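Local coordinates for protein PhnH (PDB 6JJT) that catalyses an enantioselective hydroalkoxylation that closes a prenylated phenalenone to (2'R)-atrovenetin in the biosynthesis of herqueinone, at residues L29-L34 and I59-N64; N64-V69 and Q93-A98. All blocks are in the same frame, centred on the assembly; numbering follows the deposited sequence.

Contact 1: L29-L34 and I59-N64; sequences LFSANL and IIAGPN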
loop_
_atom_site.group_PDB
_atom_site.type_symbol
_atom_site.label_atom_id
_atom_site.label_comp_id
_atom_site.label_asym_id
_atom_site.label_seq_id
_atom_site.Cartn_x
_atom_site.Cartn_y
_atom_site.Cartn_z
ATOM N N LEU D 29 -22.559 7.655 10.340
ATOM C CA LEU D 29 -22.146 6.281 10.581
ATOM C C LEU D 29 -21.582 6.086 11.990
ATOM O O LEU D 29 -21.992 5.126 12.631
ATOM C CB LEU D 29 -21.099 5.867 9.528
ATOM C CG LEU D 29 -20.672 4.397 9.521
ATOM C CD1 LEU D 29 -21.815 3.433 9.261
ATOM C CD2 LEU D 29 -19.504 4.162 8.556
ATOM N N PHE D 30 -20.583 6.897 12.393
ATOM C CA PHE D 30 -19.953 6.689 13.702
ATOM C C PHE D 30 -19.098 7.881 14.020
ATOM O O PHE D 30 -18.724 8.628 13.133
ATOM C CB PHE D 30 -19.094 5.407 13.813
ATOM C CG PHE D 30 -17.752 5.384 13.099
ATOM C CD1 PHE D 30 -17.674 5.306 11.702
ATOM C CD2 PHE D 30 -16.564 5.379 13.832
ATOM C CE1 PHE D 30 -16.431 5.249 11.067
ATOM C CE2 PHE D 30 -15.326 5.277 13.196
ATOM C CZ PHE D 30 -15.256 5.225 11.805
ATOM N N SER D 31 -18.758 8.030 15.321
ATOM C CA SER D 31 -17.730 8.949 15.742
ATOM C C SER D 31 -16.595 8.142 16.376
ATOM O O SER D 31 -16.767 7.025 16.857
ATOM C CB SER D 31 -18.271 9.949 16.733
ATOM O OG SER D 31 -18.651 9.224 17.885
ATOM N N ALA D 32 -15.428 8.784 16.376
ATOM C CA ALA D 32 -14.249 8.205 16.988
ATOM C C ALA D 32 -13.587 9.304 17.802
ATOM O O ALA D 32 -13.420 10.431 17.319
ATOM C CB ALA D 32 -13.286 7.677 15.937
ATOM N N ASN D 33 -13.265 8.973 19.062
ATOM C CA ASN D 33 -12.559 9.881 19.937
ATOM C C ASN D 33 -11.249 9.183 20.303
ATOM O O ASN D 33 -11.265 8.244 21.113
ATOM C CB ASN D 33 -13.392 10.168 21.182
ATOM C CG ASN D 33 -12.909 11.357 21.981
ATOM O OD1 ASN D 33 -11.997 12.076 21.571
ATOM N ND2 ASN D 33 -13.571 11.608 23.104
ATOM N N LEU D 34 -10.165 9.588 19.627
ATOM C CA LEU D 34 -8.985 8.753 19.544
ATOM C C LEU D 34 -7.922 9.272 20.503
ATOM O O LEU D 34 -7.869 10.459 20.823
ATOM C CB LEU D 34 -8.488 8.818 18.094
ATOM C CG LEU D 34 -9.384 8.189 17.020
ATOM C CD1 LEU D 34 -8.866 8.535 15.633
ATOM C CD2 LEU D 34 -9.512 6.686 17.205
ATOM N N ILE D 59 -12.603 5.707 21.663
ATOM C CA ILE D 59 -14.009 5.366 21.852
ATOM C C ILE D 59 -14.738 5.530 20.526
ATOM O O ILE D 59 -14.637 6.570 19.886
ATOM C CB ILE D 59 -14.638 6.241 22.964
ATOM C CG1 ILE D 59 -13.887 6.101 24.302
ATOM C CG2 ILE D 59 -16.134 5.952 23.089
ATOM C CD1 ILE D 59 -13.731 4.673 24.796
ATOM N N ILE D 60 -15.438 4.471 20.132
ATOM C CA ILE D 60 -16.212 4.453 18.912
ATOM C C ILE D 60 -17.675 4.485 19.351
ATOM O O ILE D 60 -18.061 3.675 20.194
ATOM C CB ILE D 60 -15.883 3.153 18.150
ATOM C CG1 ILE D 60 -14.395 3.025 17.764
ATOM C CG2 ILE D 60 -16.827 2.941 16.973
ATOM C CD1 ILE D 60 -13.908 4.143 16.881
ATOM N N ALA D 61 -18.459 5.406 18.769
ATOM C CA ALA D 61 -19.863 5.489 19.158
ATOM C C ALA D 61 -20.707 5.756 17.936
ATOM O O ALA D 61 -20.201 6.071 16.874
ATOM C CB ALA D 61 -20.027 6.576 20.199
ATOM N N GLY D 62 -22.017 5.685 18.124
ATOM C CA GLY D 62 -22.958 5.984 17.060
ATOM C C GLY D 62 -24.036 4.911 16.969
ATOM O O GLY D 62 -24.032 3.964 17.743
ATOM N N PRO D 63 -24.981 5.055 16.018
ATOM C CA PRO D 63 -26.177 4.202 15.965
ATOM C C PRO D 63 -26.000 2.775 15.443
ATOM O O PRO D 63 -26.923 1.975 15.524
ATOM C CB PRO D 63 -27.106 5.000 15.034
ATOM C CG PRO D 63 -26.193 5.851 14.165
ATOM C CD PRO D 63 -25.000 6.153 15.039
ATOM N N ASN D 64 -24.807 2.451 14.927
ATOM C CA ASN D 64 -24.625 1.253 14.122
ATOM C C ASN D 64 -23.704 0.267 14.844
ATOM O O ASN D 64 -23.914 -0.949 14.799
ATOM C CB ASN D 64 -24.018 1.596 12.756
ATOM C CG ASN D 64 -24.833 2.557 11.910
ATOM O OD1 ASN D 64 -25.802 2.172 11.252
ATOM N ND2 ASN D 64 -24.410 3.802 11.858
HETATM O O HOH W 1 -16.675 8.593 19.804
#
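Ser-31 and Ala-61 face each other as an antiparallel hydrogen-bonded pair, Ser-31 N reaching Ala-61 O at 2.9 Å, and Asn-33 repeats the pattern with Ile-59; the return bond runs from Ala-61 N to Ser-31 O. Around the non-hydrogen-bonded pair Ala-32 and Ile-60, Ala-32 CA makes a CA-H...O contact with Ile-59 O and Ile-60 CA one with Ser-31 O. Beyond the strand end a side chain takes over: Asn-64 ND2 donates to Leu-29 O (2.9 Å, 151° at the hydrogen), with the oxygen close to the amide plane. The Leu-29 side chain crosses that of Asn-64 at about a right angle. Apolar contact gathers on the face of Ala-32 and Ile-60. Ile-60 CD1 lies 3.7 Å from Ala-32 CB, while CG2, anti to the backbone N, extends to Phe-30 CD2 at 4.0 Å. On the other face a water bridges Ser-31 OG and Ile-59 O, to which it donates at 2.9 Å. This is the hairpin of strands 26-44 and 48-61 in the barrel. Leu-29 and Phe-30 form a classic beta bulge opposite Tyr-145 of strand 142-148, whose ring stacks on Phe-30, and Ile-60 bonds through its backbone to Gly-67 of strand 67-79.

Contact 2: N64-V69 and Q93-A98; sequences NFDGTV and QTSDGA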
loop_
_atom_site.group_PDB
_atom_site.type_symbol
_atom_site.label_atom_id
_atom_site.label_comp_id
_atom_site.label_asym_id
_atom_site.label_seq_id
_atom_site.Cartn_x
_atom_site.Cartn_y
_atom_site.Cartn_z
ATOM N N ASN D 64 -24.807 2.451 14.927
ATOM C CA ASN D 64 -24.625 1.253 14.122
ATOM C C ASN D 64 -23.704 0.267 14.844
ATOM O O ASN D 64 -23.914 -0.949 14.799
ATOM C CB ASN D 64 -24.018 1.596 12.756
ATOM C CG ASN D 64 -24.833 2.557 11.910
ATOM O OD1 ASN D 64 -25.802 2.172 11.252
ATOM N ND2 ASN D 64 -24.410 3.802 11.858
ATOM N N PHE D 65 -22.651 0.821 15.466
ATOM C CA PHE D 65 -21.660 0.041 16.190
ATOM C C PHE D 65 -20.981 0.967 17.199
ATOM O O PHE D 65 -20.835 2.174 16.985
ATOM C CB PHE D 65 -20.713 -0.690 15.220
ATOM C CG PHE D 65 -19.946 0.214 14.287
ATOM C CD1 PHE D 65 -20.465 0.607 13.054
ATOM C CD2 PHE D 65 -18.679 0.664 14.634
ATOM C CE1 PHE D 65 -19.747 1.453 12.212
ATOM C CE2 PHE D 65 -17.964 1.511 13.795
ATOM C CZ PHE D 65 -18.495 1.909 12.578
ATOM N N ASP D 66 -20.594 0.386 18.329
ATOM C CA ASP D 66 -19.836 1.120 19.320
ATOM C C ASP D 66 -18.773 0.182 19.875
ATOM O O ASP D 66 -18.926 -1.036 19.798
ATOM C CB ASP D 66 -20.757 1.634 20.420
ATOM C CG ASP D 66 -21.202 0.480 21.289
ATOM O OD1 ASP D 66 -21.633 -0.552 20.712
ATOM O OD2 ASP D 66 -21.057 0.590 22.519
ATOM N N GLY D 67 -17.738 0.778 20.467
ATOM C CA GLY D 67 -16.639 -0.017 20.981
ATOM C C GLY D 67 -15.382 0.802 21.259
ATOM O O GLY D 67 -15.452 1.981 21.602
ATOM N N THR D 68 -14.236 0.116 21.121
ATOM C CA THR D 68 -12.999 0.821 21.388
ATOM C C THR D 68 -11.989 0.486 20.291
ATOM O O THR D 68 -12.108 -0.525 19.608
ATOM C CB THR D 68 -12.440 0.457 22.778
ATOM O OG1 THR D 68 -12.126 -0.928 22.726
ATOM C CG2 THR D 68 -13.457 0.673 23.895
ATOM N N VAL D 69 -10.973 1.326 20.214
ATOM C CA VAL D 69 -9.876 1.076 19.296
ATOM C C VAL D 69 -8.808 0.346 20.107
ATOM O O VAL D 69 -8.332 0.847 21.134
ATOM C CB VAL D 69 -9.336 2.423 18.759
ATOM C CG1 VAL D 69 -8.029 2.234 18.002
ATOM C CG2 VAL D 69 -10.355 3.160 17.900
ATOM N N GLN D 93 -12.557 -3.044 18.286
ATOM C CA GLN D 93 -13.310 -4.154 18.861
ATOM C C GLN D 93 -14.638 -3.601 19.406
ATOM O O GLN D 93 -14.647 -2.683 20.239
ATOM C CB GLN D 93 -12.460 -4.869 19.917
ATOM C CG GLN D 93 -13.122 -6.143 20.432
ATOM C CD GLN D 93 -12.136 -7.030 21.158
ATOM O OE1 GLN D 93 -11.543 -7.978 20.626
ATOM N NE2 GLN D 93 -11.900 -6.716 22.424
ATOM N N THR D 94 -15.760 -4.137 18.910
ATOM C CA THR D 94 -17.050 -3.616 19.319
ATOM C C THR D 94 -17.367 -4.081 20.738
ATOM O O THR D 94 -16.769 -5.019 21.235
ATOM C CB THR D 94 -18.145 -4.078 18.343
ATOM O OG1 THR D 94 -18.201 -5.491 18.452
ATOM C CG2 THR D 94 -17.883 -3.705 16.894
ATOM N N SER D 95 -18.402 -3.455 21.318
ATOM C CA SER D 95 -18.890 -3.792 22.664
ATOM C C SER D 95 -19.239 -5.276 22.780
ATOM O O SER D 95 -18.998 -5.888 23.819
ATOM C CB SER D 95 -20.068 -2.927 23.045
ATOM O OG SER D 95 -21.037 -2.937 22.019
ATOM N N ASP D 96 -19.709 -5.886 21.684
ATOM C CA ASP D 96 -20.060 -7.302 21.709
ATOM C C ASP D 96 -18.950 -8.204 21.154
ATOM O O ASP D 96 -19.168 -9.385 20.898
ATOM C CB ASP D 96 -21.455 -7.536 21.108
ATOM C CG ASP D 96 -21.699 -6.937 19.724
ATOM O OD1 ASP D 96 -20.813 -6.221 19.184
ATOM O OD2 ASP D 96 -22.793 -7.181 19.186
ATOM N N GLY D 97 -17.737 -7.676 20.955
ATOM C CA GLY D 97 -16.600 -8.564 20.777
ATOM C C GLY D 97 -16.109 -8.753 19.333
ATOM O O GLY D 97 -15.179 -9.548 19.114
ATOM N N ALA D 98 -16.722 -8.060 18.358
ATOM C CA ALA D 98 -16.317 -8.252 16.964
ATOM C C ALA D 98 -15.110 -7.362 16.635
ATOM O O ALA D 98 -15.057 -6.218 17.086
ATOM C CB ALA D 98 -17.455 -7.898 16.060
HETATM O O HOH W 2 -14.330 -2.684 22.904
#
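Asp-66 and Ser-95 meet twice, once through the backbone and once through their side chains. Ser-95 N donates to Asp-66 O at 2.9 Å, and Ser-95 OG gives its hydrogen to Asp-66 OD1 at 2.8 Å, approaching on the syn side but 27° out of the carboxylate plane. With Asp-66 CG between its backbone N and carbonyl carbon (chi1 73°), the carboxylate lies beside Ser-95.

The tight part is the backbone of Gly-67, whose CA comes within 4.0 Å of Thr-94 CA in an antiparallel non-hydrogen-bonded pair. With no side chain, Gly-67 lets the strands close in, its CA also making a CA-H...O contact with Gln-93 O. Next along, Thr-68 and Gln-93 form a hydrogen-bonded pair: Thr-68 N donates to Gln-93 O, and Gln-93 N meets Thr-68 O nearly along the C=O axis (173°). Thr-94 is buried, and its OG1 ties down the turn, donating to Asp-96 OD1 at 2.8 Å and accepting from Ala-98 N at 3.0 Å.

On the looser side a water spans Thr-68 OG1 and Gln-93 O, donating to the latter at 2.7 Å, whereas the two side chains make no close contact with each other. Ser-95 and Asp-96 are exposed at the turn; Asp-96 OD2 forms a salt bridge with Lys-121 NZ, which may ease the repulsion between Asp-96 and Asp-66. Gln-93 also packs on Tyr-40 of a second subunit.

Residues Thr-94 to Gly-97 form a type I beta turn, closed by Gly-97 N to Thr-94 O, in the hairpin connection of strand 84-94 to 99-107. The contact itself is the open end of the hairpin 67-79/84-94, in a closed barrel whose antiparallel strands run in chain order, an up-and-down meander.

In the fold
Contacts 1 and 2 lie in series along the chain, share Asn-64, and have centres about 9 Å apart on the same side of the chain's centre. Each joins the open ends of a beta hairpin, and strands 48-61 and 67-79 are neighbours, so together they span four consecutive strands of the barrel. Both are partly buried, but contact 1 has more buried residues and its centre is nearer the chain's centre, about 11 Å against 15 Å. Both are held by backbone bonds; contact 1 adds apolar packing, contact 2 a serine-carboxylate bond and a water beside an exposed turn. The two meet where the Phe-65 ring packs against Phe-30 and Ile-60.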